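Local coordinates for ubiquitin-conjugating enzyme-like protein (Leishmania mexicana, PDB 6ZM3), which probably acts as a ubiquitin E2 variant, partnering an active ubiquitin-conjugating enzyme in the assembly of ubiquitin chains, at residues V75-R80 and H102-W107. Residues are numbered along the deposited sequence; the frame is centred on the assembly and turned at random.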
loop_
_atom_site.group_PDB
_atom_site.type_symbol
_atom_site.label_atom_id
_atom_site.label_comp_id
_atom_site.label_asym_id
_atom_site.label_seq_id
_atom_site.Cartn_x
_atom_site.Cartn_y
_atom_site.Cartn_z
ATOM N N VAL B 75 1.530 -5.024 -29.697
ATOM C CA VAL B 75 1.050 -3.711 -29.278
ATOM C C VAL B 75 1.472 -3.485 -27.824
ATOM O O VAL B 75 1.798 -4.437 -27.115
ATOM C CB VAL B 75 -0.474 -3.597 -29.460
ATOM C CG1 VAL B 75 -0.893 -3.841 -30.899
ATOM C CG2 VAL B 75 -1.228 -4.525 -28.523
ATOM N N PRO B 76 1.516 -2.232 -27.306
ATOM C CA PRO B 76 2.077 -1.992 -25.976
ATOM C C PRO B 76 1.220 -2.603 -24.863
ATOM O O PRO B 76 0.050 -2.925 -25.075
ATOM C CB PRO B 76 2.127 -0.449 -25.881
ATOM C CG PRO B 76 1.978 0.028 -27.323
ATOM C CD PRO B 76 1.051 -0.992 -27.951
ATOM N N PRO B 77 1.770 -2.778 -23.635
ATOM C CA PRO B 77 0.953 -3.168 -22.494
ATOM C C PRO B 77 0.066 -1.984 -22.106
ATOM O O PRO B 77 0.410 -0.825 -22.365
ATOM C CB PRO B 77 1.976 -3.376 -21.368
ATOM C CG PRO B 77 3.206 -2.576 -21.754
ATOM C CD PRO B 77 3.161 -2.496 -23.262
ATOM N N HIS B 78 -1.054 -2.288 -21.456
ATOM C CA HIS B 78 -1.925 -1.265 -20.887
ATOM C C HIS B 78 -1.475 -1.011 -19.460
ATOM O O HIS B 78 -1.508 -1.945 -18.662
ATOM C CB HIS B 78 -3.380 -1.744 -20.950
ATOM C CG HIS B 78 -3.778 -2.171 -22.324
ATOM N ND1 HIS B 78 -3.856 -1.283 -23.379
ATOM C CD2 HIS B 78 -4.104 -3.381 -22.830
ATOM C CE1 HIS B 78 -4.231 -1.921 -24.464
ATOM N NE2 HIS B 78 -4.388 -3.212 -24.155
ATOM N N ILE B 79 -1.007 0.213 -19.189
ATOM C CA ILE B 79 -0.476 0.617 -17.900
ATOM C C ILE B 79 -1.421 1.676 -17.324
ATOM O O ILE B 79 -1.726 2.672 -17.985
ATOM C CB ILE B 79 0.983 1.115 -18.026
ATOM C CG1 ILE B 79 1.880 0.117 -18.782
ATOM C CG2 ILE B 79 1.590 1.516 -16.680
ATOM C CD1 ILE B 79 3.379 0.384 -18.596
ATOM N N ARG B 80 -1.873 1.449 -16.083
ATOM C CA ARG B 80 -2.693 2.403 -15.343
ATOM C C ARG B 80 -1.989 2.678 -14.015
ATOM O O ARG B 80 -1.614 1.735 -13.305
ATOM C CB ARG B 80 -4.018 1.728 -14.980
ATOM C CG ARG B 80 -5.222 2.648 -14.845
ATOM C CD ARG B 80 -6.540 1.888 -14.774
ATOM N NE ARG B 80 -6.441 0.614 -14.053
ATOM C CZ ARG B 80 -6.856 0.396 -12.794
ATOM N NH1 ARG B 80 -7.424 1.366 -12.094
ATOM N NH2 ARG B 80 -6.726 -0.802 -12.239
ATOM N N HIS B 102 6.176 8.603 -24.885
ATOM C CA HIS B 102 7.090 8.413 -26.013
ATOM C C HIS B 102 7.259 6.921 -26.342
ATOM O O HIS B 102 7.162 6.524 -27.496
ATOM C CB HIS B 102 8.412 9.179 -25.821
ATOM C CG HIS B 102 9.377 8.516 -24.895
ATOM N ND1 HIS B 102 9.224 8.546 -23.517
ATOM C CD2 HIS B 102 10.498 7.800 -25.134
ATOM C CE1 HIS B 102 10.219 7.900 -22.954
ATOM N NE2 HIS B 102 11.015 7.430 -23.929
ATOM N N VAL B 103 7.416 6.075 -25.313
ATOM C CA VAL B 103 7.639 4.653 -25.506
ATOM C C VAL B 103 6.488 4.003 -26.255
ATOM O O VAL B 103 6.650 2.997 -26.934
ATOM C CB VAL B 103 7.800 3.984 -24.137
ATOM C CG1 VAL B 103 7.853 2.466 -24.275
ATOM C CG2 VAL B 103 9.007 4.564 -23.428
ATOM N N PHE B 104 5.284 4.525 -26.071
ATOM C CA PHE B 104 4.115 3.895 -26.654
ATOM C C PHE B 104 3.824 4.469 -28.038
ATOM O O PHE B 104 3.318 3.752 -28.900
ATOM C CB PHE B 104 2.888 4.143 -25.776
ATOM C CG PHE B 104 2.828 3.294 -24.529
ATOM C CD1 PHE B 104 3.645 2.185 -24.377
ATOM C CD2 PHE B 104 1.909 3.583 -23.526
ATOM C CE1 PHE B 104 3.588 1.412 -23.223
ATOM C CE2 PHE B 104 1.843 2.800 -22.377
ATOM C CZ PHE B 104 2.694 1.727 -22.222
ATOM N N LYS B 105 4.062 5.775 -28.195
ATOM C CA LYS B 105 3.824 6.476 -29.453
ATOM C C LYS B 105 4.643 5.816 -30.557
ATOM O O LYS B 105 4.117 5.540 -31.634
ATOM C CB LYS B 105 4.264 7.938 -29.317
ATOM C CG LYS B 105 3.873 8.862 -30.471
ATOM C CD LYS B 105 4.611 10.192 -30.414
ATOM C CE LYS B 105 3.853 11.386 -30.953
ATOM N NZ LYS B 105 3.502 11.238 -32.384
ATOM N N HIS B 106 5.925 5.578 -30.262
ATOM C CA HIS B 106 6.828 4.880 -31.171
ATOM C C HIS B 106 7.178 3.505 -30.595
ATOM O O HIS B 106 8.307 3.298 -30.140
ATOM C CB HIS B 106 8.062 5.755 -31.423
ATOM C CG HIS B 106 7.737 7.078 -32.048
ATOM N ND1 HIS B 106 7.085 7.183 -33.277
ATOM C CD2 HIS B 106 8.015 8.340 -31.657
ATOM C CE1 HIS B 106 6.960 8.456 -33.600
ATOM N NE2 HIS B 106 7.531 9.185 -32.615
ATOM N N TRP B 107 6.202 2.584 -30.628
ATOM C CA TRP B 107 6.278 1.319 -29.889
ATOM C C TRP B 107 7.263 0.387 -30.595
ATOM O O TRP B 107 7.089 0.098 -31.775
ATOM C CB TRP B 107 4.887 0.669 -29.766
ATOM C CG TRP B 107 4.894 -0.709 -29.164
ATOM C CD1 TRP B 107 4.517 -1.883 -29.754
ATOM C CD2 TRP B 107 5.304 -1.052 -27.828
ATOM N NE1 TRP B 107 4.673 -2.931 -28.876
ATOM C CE2 TRP B 107 5.176 -2.453 -27.699
ATOM C CE3 TRP B 107 5.803 -0.312 -26.747
ATOM C CZ2 TRP B 107 5.475 -3.118 -26.508
ATOM C CZ3 TRP B 107 6.122 -0.974 -25.576
ATOM C CH2 TRP B 107 5.982 -2.361 -25.474
#
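The ring of Phe-104 meets Pro-76, Pro-77 and Ile-79. CG is anti to the carbonyl carbon, beside the backbone N (chi1 -77°), and the ring beyond it extends to the 75-80 segment. Pro-76 CB meets the CD1-CE1 side of this ring, closest to Phe-104 CD1 at 3.4 Å. Farther out, the ring tip, Phe-104 CZ, has the carbonyl oxygen Pro-77 O at 3.4 Å. Ile-79 CG1 comes in at the ring edge, near its plane, 3.9 Å from Phe-104 CZ. Past the helix the chain leaves helical geometry at His-106, and Trp-107 follows with CG anti to its backbone N (chi1 173°), its indole reaching back to the prolines. Pro-76 lies over one indole face, its CG 3.5 Å from Trp-107 CG. Its CA makes a CH-pi contact, 3.6 Å from the centre of the six-membered ring of Trp-107 and 15° off the normal. Beyond it, Pro-77 CD touches Trp-107 CH2 at 3.6 Å. The indole N-H is used outside the pair, in a hydrogen bond from Trp-107 NE1 to Pro-73 O that helps fix the ring's rotation. Tyr-72, Pro-73, Pro-76 and Pro-77 spell the YPxxPP motif familiar from the ubiquitin-conjugating fold. This extended segment leads into strand 78-81, an outermost strand of the antiparallel sheet, whose Ile-79 also touches Leu-64 of strand 61-67, while Phe-104 and Ile-79 both reach Cys-116 of helix 113-125.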